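Local coordinates for protein endo-1,4-beta-xylanase (Pseudoalteromonas haloplanktis, PDB 1H12) that hydrolyses internal beta-1,4 linkages of xylan as a cold-adapted family 8 glycoside hydrolase, and probably acts on related beta-glucans too, at residues 19-23 with 24-28; 173-176 with 177-181; 182-186 with 187-191; 203-206 with 207-210. All coordinates share one frame; numbering follows the deposited sequence. Where two conformers were deposited one is given.

Contact 1: 19-23 with 24-28; sequences NLAQE and MGKTN
L20 and M24, a helical turn apart, lie side by side and point the same way, with L20 CD1 4.1 Å from M24 CG. With CG anti to the backbone nitrogen (chi1 179°), beside the carbonyl carbon, L20 brings CD1 alongside the methionine, which bends at chi2 and chi3, the kind of folding an unbranched chain allows; F365 of helix 358-369 packs on both. A21 has only a methyl to offer, and this small group lets K26 come close, CB to CB at 4.3 Å. K26 bends at chi2 and then runs extended, its NZ bound to N366. E23 is extended beyond CG, and its carboxylate forms a salt bridge with R18. At the start of the helix, N19 is the N-cap: its OD1 accepts from Q22 N at 3.1 Å, the donor standing above the amide's carbonyl plane. The far end is closed by backbone. M24 N bonds to L20 O, K26 N turns back to A21 O at 3.0 Å, and G25 N reaches Q22 O at 2.9 Å. G25 has a positive phi (82°), easy for a residue without a side chain, and is the C-prime residue of a Schellman motif.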
loop_
_atom_site.group_PDB
_atom_site.type_symbol
_atom_site.label_atom_id
_atom_site.label_comp_id
_atom_site.label_asym_id
_atom_site.label_seq_id
_atom_site.Cartn_x
_atom_site.Cartn_y
_atom_site.Cartn_z
ATOM N N ASN A 19 3.527 18.791 -5.029
ATOM C CA ASN A 19 3.335 18.943 -3.594
ATOM C C ASN A 19 1.902 19.350 -3.387
ATOM O O ASN A 19 1.547 20.538 -3.450
ATOM C CB ASN A 19 4.323 19.981 -3.031
ATOM C CG ASN A 19 4.259 20.111 -1.521
ATOM O OD1 ASN A 19 3.257 19.799 -0.888
ATOM N ND2 ASN A 19 5.369 20.600 -0.923
ATOM N N LEU A 20 1.030 18.361 -3.223
ATOM C CA LEU A 20 -0.406 18.588 -3.129
ATOM C C LEU A 20 -0.752 19.496 -1.978
ATOM O O LEU A 20 -1.596 20.402 -2.119
ATOM C CB LEU A 20 -1.168 17.272 -3.065
ATOM C CG LEU A 20 -2.657 17.389 -2.941
ATOM C CD1 LEU A 20 -3.311 18.079 -4.120
ATOM C CD2 LEU A 20 -3.274 15.963 -2.833
ATOM N N ALA A 21 -0.124 19.316 -0.832
ATOM C CA ALA A 21 -0.387 20.158 0.304
ATOM C C ALA A 21 -0.075 21.626 0.007
ATOM O O ALA A 21 -0.817 22.512 0.442
ATOM C CB ALA A 21 0.382 19.685 1.522
ATOM N N GLN A 22 0.993 21.858 -0.734
ATOM C CA GLN A 22 1.344 23.234 -1.124
ATOM C C GLN A 22 0.317 23.786 -2.084
ATOM O O GLN A 22 -0.084 24.961 -1.972
ATOM C CB GLN A 22 2.731 23.239 -1.748
ATOM C CG GLN A 22 3.258 24.596 -2.077
ATOM C CD GLN A 22 4.708 24.431 -2.595
ATOM O OE1 GLN A 22 4.962 23.839 -3.642
ATOM N NE2 GLN A 22 5.649 24.860 -1.797
ATOM N N GLU A 23 -0.112 22.993 -3.062
ATOM C CA GLU A 23 -1.186 23.417 -3.948
ATOM C C GLU A 23 -2.417 23.838 -3.168
ATOM O O GLU A 23 -3.114 24.813 -3.552
ATOM C CB GLU A 23 -1.573 22.293 -4.934
ATOM C CG GLU A 23 -0.476 21.908 -5.898
ATOM C CD GLU A 23 -0.854 20.805 -6.861
ATOM O OE1 GLU A 23 -2.078 20.532 -7.017
ATOM O OE2 GLU A 23 0.088 20.209 -7.484
ATOM N N MET A 24 -2.693 23.164 -2.070
ATOM C CA MET A 24 -3.868 23.387 -1.265
ATOM C C MET A 24 -3.632 24.516 -0.250
ATOM O O MET A 24 -4.464 24.740 0.592
ATOM C CB MET A 24 -4.264 22.085 -0.534
ATOM C CG MET A 24 -4.680 20.990 -1.504
ATOM S SD MET A 24 -6.017 21.463 -2.638
ATOM C CE MET A 24 -7.279 21.590 -1.634
ATOM N N GLY A 25 -2.509 25.174 -0.328
ATOM C CA GLY A 25 -2.255 26.372 0.507
ATOM C C GLY A 25 -1.802 26.117 1.901
ATOM O O GLY A 25 -1.845 27.029 2.769
ATOM N N LYS A 26 -1.327 24.891 2.186
ATOM C CA LYS A 26 -0.920 24.573 3.511
ATOM C C LYS A 26 0.491 25.060 3.800
ATOM O O LYS A 26 1.304 25.241 2.897
ATOM C CB LYS A 26 -1.011 23.038 3.761
ATOM C CG LYS A 26 -2.376 22.530 3.531
ATOM C CD LYS A 26 -3.516 23.343 4.164
ATOM C CE LYS A 26 -4.882 22.745 3.890
ATOM N NZ LYS A 26 -6.010 23.665 4.385
ATOM N N THR A 27 0.778 25.244 5.059
ATOM C CA THR A 27 2.099 25.677 5.482
ATOM C C THR A 27 2.716 24.659 6.451
ATOM O O THR A 27 2.015 23.770 6.968
ATOM C CB THR A 27 1.991 27.105 6.221
ATOM O OG1 THR A 27 1.098 26.948 7.329
ATOM C CG2 THR A 27 1.301 28.036 5.401
ATOM N N ASN A 28 3.990 24.817 6.712
ATOM C CA ASN A 28 4.714 23.905 7.610
ATOM C C ASN A 28 4.540 22.447 7.195
ATOM O O ASN A 28 4.395 21.541 8.065
ATOM C CB ASN A 28 4.209 23.970 9.086
#

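Contact 2: 173-176 with 177-181; sequences ITML and NTIKN
I179 meets both M175 and L176 through its end methyl: CD1 lies 4.5 Å from M175 CG and 4.4 Å from L176 CD2. These are loose apolar contacts between neighbours three and four residues along one helix. CG1 of I179 stands anti to the carbonyl carbon (chi1 -65°), which leads this branch back along the helix, and CG1 comes within 3.3 Å of M175 O. That same carbonyl accepts from I179 N at 2.9 Å, and the bonds from N177 N to I173 O, T178 N to T174 O and K180 N to L176 O repeat the spacing, the last of them the straightest at 172°. The backbone polar groups are thus paired within the helix, and the outward-facing chains are left to meet other parts of the fold.

The next shell packs against the apolar chains. W225 of helix 219-243 touches L176 and I179, A150 of helix 143-160 touches M175 and L176, and F149 also packs on M175; an unbranched, flexible chain can follow the surface made by A150 and F149. On the polar flank, T174 OG1 turns back to bond to N170 O, a common way for a helical threonine to satisfy its hydroxyl. K180 is extended throughout, its CG anti to N, and carries NZ out to a salt bridge with D221 and a cation-pi contact with Y224.

The chemistry is that of an amphipathic helix: regular main-chain bonds hold the turns together, apolar chains join helix 168-182 to two neighbouring helices, and the charged lysine adds an electrostatic tie to one of them.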
loop_
_atom_site.group_PDB
_atom_site.type_symbol
_atom_site.label_atom_id
_atom_site.label_comp_id
_atom_site.label_asym_id
_atom_site.label_seq_id
_atom_site.Cartn_x
_atom_site.Cartn_y
_atom_site.Cartn_z
ATOM N N ILE A 173 16.397 -7.940 -5.900
ATOM C CA ILE A 173 16.284 -8.801 -7.050
ATOM C C ILE A 173 15.776 -10.177 -6.629
ATOM O O ILE A 173 14.966 -10.781 -7.324
ATOM C CB ILE A 173 17.593 -8.888 -7.856
ATOM C CG1 ILE A 173 17.980 -7.474 -8.352
ATOM C CG2 ILE A 173 17.522 -9.918 -8.941
ATOM C CD1 ILE A 173 17.009 -6.808 -9.139
ATOM N N THR A 174 16.222 -10.682 -5.474
ATOM C CA THR A 174 15.705 -11.907 -4.939
ATOM C C THR A 174 14.194 -11.786 -4.715
ATOM O O THR A 174 13.428 -12.702 -5.056
ATOM C CB THR A 174 16.428 -12.247 -3.638
ATOM O OG1 THR A 174 17.811 -12.479 -3.938
ATOM C CG2 THR A 174 15.858 -13.486 -2.972
ATOM N N MET A 175 13.763 -10.678 -4.130
ATOM C CA MET A 175 12.343 -10.444 -3.895
ATOM C C MET A 175 11.556 -10.400 -5.199
ATOM O O MET A 175 10.481 -11.000 -5.301
ATOM C CB MET A 175 12.164 -9.137 -3.111
ATOM C CG MET A 175 10.774 -8.940 -2.562
ATOM S SD MET A 175 10.304 -10.079 -1.223
ATOM C CE MET A 175 11.509 -9.587 0.020
ATOM N N LEU A 176 12.061 -9.707 -6.220
ATOM C CA LEU A 176 11.378 -9.666 -7.530
ATOM C C LEU A 176 11.257 -11.074 -8.120
ATOM O O LEU A 176 10.223 -11.422 -8.686
ATOM C CB LEU A 176 12.116 -8.749 -8.493
ATOM C CG LEU A 176 12.063 -7.273 -8.181
ATOM C CD1 LEU A 176 12.867 -6.517 -9.256
ATOM C CD2 LEU A 176 10.644 -6.741 -8.162
ATOM N N ASN A 177 12.337 -11.850 -7.991
ATOM C CA ASN A 177 12.233 -13.231 -8.538
ATOM C C ASN A 177 11.215 -14.050 -7.792
ATOM O O ASN A 177 10.487 -14.833 -8.400
ATOM C CB ASN A 177 13.621 -13.874 -8.452
ATOM C CG ASN A 177 14.569 -13.346 -9.523
ATOM O OD1 ASN A 177 14.185 -12.678 -10.428
ATOM N ND2 ASN A 177 15.846 -13.583 -9.304
ATOM N N THR A 178 11.135 -13.860 -6.461
ATOM C CA THR A 178 10.096 -14.513 -5.691
ATOM C C THR A 178 8.705 -14.109 -6.155
ATOM O O THR A 178 7.808 -14.942 -6.281
ATOM C CB THR A 178 10.314 -14.256 -4.204
ATOM O OG1 THR A 178 11.512 -14.951 -3.815
ATOM C CG2 THR A 178 9.138 -14.702 -3.349
ATOM N N ILE A 179 8.492 -12.818 -6.378
ATOM C CA ILE A 179 7.186 -12.365 -6.857
ATOM C C ILE A 179 6.860 -13.064 -8.178
ATOM O O ILE A 179 5.766 -13.607 -8.360
ATOM C CB ILE A 179 7.147 -10.837 -6.979
ATOM C CG1 ILE A 179 7.280 -10.179 -5.619
ATOM C CG2 ILE A 179 5.833 -10.430 -7.642
ATOM C CD1 ILE A 179 7.606 -8.677 -5.691
ATOM N N LYS A 180 7.794 -13.007 -9.127
ATOM C CA LYS A 180 7.575 -13.608 -10.413
ATOM C C LYS A 180 7.296 -15.103 -10.332
ATOM O O LYS A 180 6.393 -15.605 -11.012
ATOM C CB LYS A 180 8.800 -13.318 -11.301
ATOM C CG LYS A 180 8.716 -13.912 -12.681
ATOM C CD LYS A 180 9.922 -13.399 -13.528
ATOM C CE LYS A 180 9.930 -13.871 -14.903
ATOM N NZ LYS A 180 11.314 -13.334 -15.341
ATOM N N ASN A 181 8.069 -15.811 -9.527
ATOM C CA ASN A 181 7.994 -17.261 -9.502
ATOM C C ASN A 181 6.919 -17.826 -8.605
ATOM O O ASN A 181 6.506 -18.982 -8.828
ATOM C CB ASN A 181 9.334 -17.829 -9.047
ATOM C CG ASN A 181 10.420 -17.615 -10.024
ATOM O OD1 ASN A 181 10.204 -17.528 -11.189
ATOM N ND2 ASN A 181 11.670 -17.589 -9.492
#

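Contact 3: 182-186 with 187-191; sequences KLMEN and QIIRF
E185 and I188 form the hydrogen-bonded pair that closes a beta hairpin with a two-residue loop, E185 N giving to I188 O at 2.9 Å and I188 N giving back to E185 O. N186 and Q187 make the type I' turn between them, both with positive phi; asparagine tolerates this left-handed backbone better than most residues. M184 and I189 follow as the non-hydrogen-bonded pair, and beyond them R190 N bonds to L183 O, 2.8 Å and nearly straight at 171°.

M184 and I189 share one face. M184 bends at chi2 (-79°), laying SD 3.3 Å from I188 C, while its CE meets I189 CD1 at 4.1 Å; I179 of the preceding helix packs on I189, so apolar chains suit this side. At the turn, the amide of Q187 is held by K231 and Q227 of helix 219-243.

R190 runs extended from CG to NE across the hairpin. One face of its guanidinium lies over E185 CB, and NE makes a weak bond to M184 O. The carboxylate of E185 is turned only 3° from the guanidinium plane, yet OE1 stays 4.1 Å from NH2, well out of that plane, so charge alone links them; OE1 bonds instead to N197 N, and R190 NH1 forms a salt bridge with D196. Replacing R190 by an alanine would probably deprive D196 of its charged mate, M184 O of the weak NE bond and E185 CB of its flat neighbour. Beside the guanidinium, in its plane, a water accepts from R190 NH2 at 2.9 Å and donates to M184 O at 3.1 Å.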
loop_
_atom_site.group_PDB
_atom_site.type_symbol
_atom_site.label_atom_id
_atom_site.label_comp_id
_atom_site.label_asym_id
_atom_site.label_seq_id
_atom_site.Cartn_x
_atom_site.Cartn_y
_atom_site.Cartn_z
ATOM N N LYS A 182 6.500 -17.096 -7.596
ATOM C CA LYS A 182 5.571 -17.583 -6.612
ATOM C C LYS A 182 4.265 -16.834 -6.514
ATOM O O LYS A 182 3.285 -17.386 -5.999
ATOM C CB LYS A 182 6.228 -17.546 -5.197
ATOM C CG LYS A 182 7.553 -18.261 -5.095
ATOM C CD LYS A 182 7.544 -19.762 -5.333
ATOM C CE LYS A 182 8.912 -20.366 -5.189
ATOM N NZ LYS A 182 8.894 -21.821 -5.482
ATOM N N LEU A 183 4.239 -15.565 -6.927
ATOM C CA LEU A 183 3.136 -14.666 -6.590
ATOM C C LEU A 183 2.445 -14.057 -7.793
ATOM O O LEU A 183 1.695 -13.103 -7.634
ATOM C CB LEU A 183 3.570 -13.573 -5.610
ATOM C CG LEU A 183 4.316 -14.057 -4.345
ATOM C CD1 LEU A 183 4.729 -12.878 -3.526
ATOM C CD2 LEU A 183 3.451 -15.003 -3.555
ATOM N N MET A 184 2.648 -14.617 -8.980
ATOM C CA MET A 184 2.085 -14.114 -10.221
ATOM C C MET A 184 1.309 -15.215 -10.942
ATOM O O MET A 184 1.689 -16.393 -10.929
ATOM C CB MET A 184 3.162 -13.564 -11.169
ATOM C CG MET A 184 3.775 -12.270 -10.731
ATOM S SD MET A 184 2.568 -10.941 -11.187
ATOM C CE MET A 184 3.383 -9.484 -10.639
ATOM N N GLU A 185 0.244 -14.839 -11.603
ATOM C CA GLU A 185 -0.433 -15.709 -12.584
ATOM C C GLU A 185 -0.618 -14.887 -13.840
ATOM O O GLU A 185 -1.288 -13.873 -13.855
ATOM C CB GLU A 185 -1.778 -16.214 -12.126
ATOM C CG GLU A 185 -2.335 -17.237 -13.123
ATOM C CD GLU A 185 -3.686 -17.766 -12.829
ATOM O OE1 GLU A 185 -4.349 -17.434 -11.878
ATOM O OE2 GLU A 185 -4.154 -18.614 -13.636
ATOM N N ASN A 186 -0.041 -15.352 -14.947
ATOM C CA ASN A 186 -0.207 -14.626 -16.218
ATOM C C ASN A 186 0.144 -13.144 -16.058
ATOM O O ASN A 186 -0.569 -12.286 -16.585
ATOM C CB ASN A 186 -1.682 -14.777 -16.771
ATOM C CG ASN A 186 -2.172 -16.264 -16.953
ATOM O OD1 ASN A 186 -1.335 -17.178 -17.178
ATOM N ND2 ASN A 186 -3.543 -16.504 -16.747
ATOM N N GLN A 187 1.208 -12.822 -15.296
ATOM C CA GLN A 187 1.683 -11.451 -15.145
ATOM C C GLN A 187 0.716 -10.550 -14.371
ATOM O O GLN A 187 0.858 -9.363 -14.455
ATOM C CB GLN A 187 2.089 -10.861 -16.482
ATOM C CG GLN A 187 3.316 -11.563 -17.090
ATOM C CD GLN A 187 3.712 -11.058 -18.428
ATOM O OE1 GLN A 187 2.823 -10.893 -19.271
ATOM N NE2 GLN A 187 4.928 -10.614 -18.604
ATOM N N ILE A 188 -0.176 -11.149 -13.599
ATOM C CA ILE A 188 -1.054 -10.437 -12.686
ATOM C C ILE A 188 -0.780 -10.944 -11.271
ATOM O O ILE A 188 -0.783 -12.153 -10.993
ATOM C CB ILE A 188 -2.524 -10.637 -13.037
ATOM C CG1 ILE A 188 -2.805 -9.937 -14.409
ATOM C CG2 ILE A 188 -3.412 -10.021 -11.982
ATOM C CD1 ILE A 188 -4.108 -10.171 -14.940
ATOM N N ILE A 189 -0.585 -10.000 -10.347
ATOM C CA ILE A 189 -0.313 -10.366 -8.956
ATOM C C ILE A 189 -1.415 -11.224 -8.385
ATOM O O ILE A 189 -2.605 -10.945 -8.523
ATOM C CB ILE A 189 -0.042 -9.081 -8.138
ATOM C CG1 ILE A 189 0.570 -9.388 -6.781
ATOM C CG2 ILE A 189 -1.266 -8.205 -8.021
ATOM C CD1 ILE A 189 2.006 -9.827 -6.798
ATOM N N ARG A 190 -1.013 -12.295 -7.712
ATOM C CA ARG A 190 -1.943 -13.193 -7.072
ATOM C C ARG A 190 -2.422 -12.631 -5.722
ATOM O O ARG A 190 -1.699 -11.995 -4.990
ATOM C CB ARG A 190 -1.246 -14.527 -6.797
ATOM C CG ARG A 190 -1.053 -15.383 -8.031
ATOM C CD ARG A 190 -0.282 -16.647 -7.702
ATOM N NE ARG A 190 -0.257 -17.628 -8.777
ATOM C CZ ARG A 190 -1.227 -18.461 -9.070
ATOM N NH1 ARG A 190 -2.320 -18.529 -8.342
ATOM N NH2 ARG A 190 -1.136 -19.251 -10.127
ATOM N N PHE A 191 -3.683 -12.999 -5.405
ATOM C CA PHE A 191 -4.097 -12.990 -4.023
ATOM C C PHE A 191 -3.498 -14.138 -3.241
ATOM O O PHE A 191 -3.112 -13.970 -2.081
ATOM C CB PHE A 191 -5.630 -13.013 -3.930
ATOM C CG PHE A 191 -6.110 -12.971 -2.500
ATOM C CD1 PHE A 191 -6.049 -11.825 -1.771
ATOM C CD2 PHE A 191 -6.634 -14.115 -1.910
ATOM C CE1 PHE A 191 -6.508 -11.793 -0.480
ATOM C CE2 PHE A 191 -7.047 -14.093 -0.609
ATOM C CZ PHE A 191 -7.015 -12.930 0.086
HETATM O O HOH W 1 1.200 -19.281 -11.797
#

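Contact 4: 203-206 with 207-210; sequences YHIP and AFYD
I205, P206 and Y209 carry this buried contact, where an extended loop turns into helix 206-215. I205 packs onto F208, the two side chains pointing the same way. CG2 of the isoleucine, anti to N, sits over the centre of the phenylalanine ring in a CH-pi contact, 3.7 Å from the F208 centroid and 12° off the normal. The other branch lies on the same side of the ring, displaced outward, with CD1 3.7 Å from F208 CE2, so a beta-branched residue engages the ring with both arms. F151 stacks on F208 and Y148 meets it edge-to-face, which fixes the ring among aromatics of helix 143-160.

P206 suits the first turn of a helix because its phi is already near helical and its missing N-H costs no bond there. Its carbonyl takes D210 N at 3.3 Å, in the carbonyl plane, and a weak, more bent bond from Y209 N. I205 O similarly accepts a weak bond from F208 N.

Y209 folds back over the loop: CG anti to the carbonyl carbon (chi1 -49°) sends the ring across I205, whose O lies 3.5 Å above the ring plane toward its rim. The phenol reaches E147, where Y209 OH bonds to OE2. Replacing Y209 by a phenylalanine would probably leave E147 OE2 without this hydroxyl partner. D210, by contrast, sends its carboxylate to R233.

The arrangement is that of a helix N-terminus, with I205 at the N-cap and proline opening the first turn, set among the packed helices of the (alpha/alpha)6 barrel known for family 8 enzymes.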
loop_
_atom_site.group_PDB
_atom_site.type_symbol
_atom_site.label_atom_id
_atom_site.label_comp_id
_atom_site.label_asym_id
_atom_site.label_seq_id
_atom_site.Cartn_x
_atom_site.Cartn_y
_atom_site.Cartn_z
ATOM N N TYR A 203 -3.615 -4.608 -4.628
ATOM C CA TYR A 203 -2.251 -5.025 -4.827
ATOM C C TYR A 203 -1.627 -4.457 -6.097
ATOM O O TYR A 203 -0.432 -4.594 -6.341
ATOM C CB TYR A 203 -2.136 -6.535 -4.880
ATOM C CG TYR A 203 -2.519 -7.306 -3.635
ATOM C CD1 TYR A 203 -2.986 -6.683 -2.462
ATOM C CD2 TYR A 203 -2.397 -8.686 -3.611
ATOM C CE1 TYR A 203 -3.301 -7.430 -1.350
ATOM C CE2 TYR A 203 -2.728 -9.433 -2.505
ATOM C CZ TYR A 203 -3.168 -8.807 -1.355
ATOM O OH TYR A 203 -3.450 -9.562 -0.227
ATOM N N HIS A 204 -2.451 -3.843 -6.959
ATOM C CA HIS A 204 -2.012 -3.323 -8.271
ATOM C C HIS A 204 -1.469 -1.912 -8.128
ATOM O O HIS A 204 -2.223 -0.957 -7.915
ATOM C CB HIS A 204 -3.182 -3.356 -9.220
ATOM C CG HIS A 204 -3.485 -4.731 -9.692
ATOM N ND1 HIS A 204 -3.042 -5.153 -10.912
ATOM C CD2 HIS A 204 -4.074 -5.787 -9.077
ATOM C CE1 HIS A 204 -3.381 -6.425 -11.031
ATOM N NE2 HIS A 204 -4.011 -6.849 -9.929
ATOM N N ILE A 205 -0.137 -1.786 -8.310
ATOM C CA ILE A 205 0.524 -0.480 -8.247
ATOM C C ILE A 205 1.328 -0.379 -9.520
ATOM O O ILE A 205 2.525 -0.710 -9.547
ATOM C CB ILE A 205 1.348 -0.306 -6.988
ATOM C CG1 ILE A 205 0.533 -0.734 -5.759
ATOM C CG2 ILE A 205 1.822 1.129 -6.895
ATOM C CD1 ILE A 205 1.273 -0.832 -4.548
ATOM N N PRO A 206 0.726 0.059 -10.629
ATOM C CA PRO A 206 1.384 -0.120 -11.923
ATOM C C PRO A 206 2.756 0.557 -12.015
ATOM O O PRO A 206 3.692 -0.021 -12.548
ATOM C CB PRO A 206 0.371 0.419 -12.928
ATOM C CG PRO A 206 -0.952 0.156 -12.257
ATOM C CD PRO A 206 -0.702 0.436 -10.780
ATOM N N ALA A 207 2.893 1.743 -11.433
ATOM C CA ALA A 207 4.144 2.466 -11.487
ATOM C C ALA A 207 5.257 1.699 -10.825
ATOM O O ALA A 207 6.427 1.850 -11.223
ATOM C CB ALA A 207 3.990 3.840 -10.865
ATOM N N PHE A 208 4.970 0.929 -9.773
ATOM C CA PHE A 208 6.032 0.114 -9.173
ATOM C C PHE A 208 6.633 -0.832 -10.217
ATOM O O PHE A 208 7.831 -1.055 -10.225
ATOM C CB PHE A 208 5.532 -0.716 -7.979
ATOM C CG PHE A 208 5.340 0.029 -6.683
ATOM C CD1 PHE A 208 5.451 1.396 -6.582
ATOM C CD2 PHE A 208 5.070 -0.708 -5.532
ATOM C CE1 PHE A 208 5.255 2.025 -5.357
ATOM C CE2 PHE A 208 4.849 -0.085 -4.341
ATOM C CZ PHE A 208 4.936 1.281 -4.236
ATOM N N TYR A 209 5.788 -1.424 -11.057
ATOM C CA TYR A 209 6.279 -2.393 -12.028
ATOM C C TYR A 209 7.167 -1.697 -13.069
ATOM O O TYR A 209 8.171 -2.267 -13.513
ATOM C CB TYR A 209 5.135 -3.136 -12.683
ATOM C CG TYR A 209 4.117 -3.689 -11.700
ATOM C CD1 TYR A 209 4.461 -4.440 -10.603
ATOM C CD2 TYR A 209 2.778 -3.417 -11.906
ATOM C CE1 TYR A 209 3.500 -4.912 -9.742
ATOM C CE2 TYR A 209 1.808 -3.888 -11.026
ATOM C CZ TYR A 209 2.151 -4.624 -9.956
ATOM O OH TYR A 209 1.132 -5.023 -9.109
ATOM N N ASP A 210 6.806 -0.467 -13.477
ATOM C CA ASP A 210 7.677 0.279 -14.367
ATOM C C ASP A 210 9.005 0.599 -13.725
ATOM O O ASP A 210 10.045 0.538 -14.383
ATOM C CB ASP A 210 6.972 1.586 -14.761
ATOM C CG ASP A 210 5.870 1.400 -15.763
ATOM O OD1 ASP A 210 6.186 0.803 -16.820
ATOM O OD2 ASP A 210 4.736 1.822 -15.549
#

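Contacts 2, 3 and 4 follow one another along the chain and form one neighbourhood: helix 168-182 runs into the hairpin of contact 3, where I179 O lies 3.4 Å from M184 CG, and the hairpin in turn packs on contact 4, with I189 CG2 3.6 Å from H204 NE2. Contact 1 stands apart, its centre about 38 Å from the centres of contacts 2 and 3. Contact 4 is the buried one, its centre about 10 Å from the centre of the chain, and combines aromatic and aliphatic packing with a few polar bonds to neighbouring helices. The other three are partly buried and mix apolar faces with charged ends. Helix 143-160 and helix 219-243 back contacts 2 to 4, whereas contact 1 rests on helix 358-369.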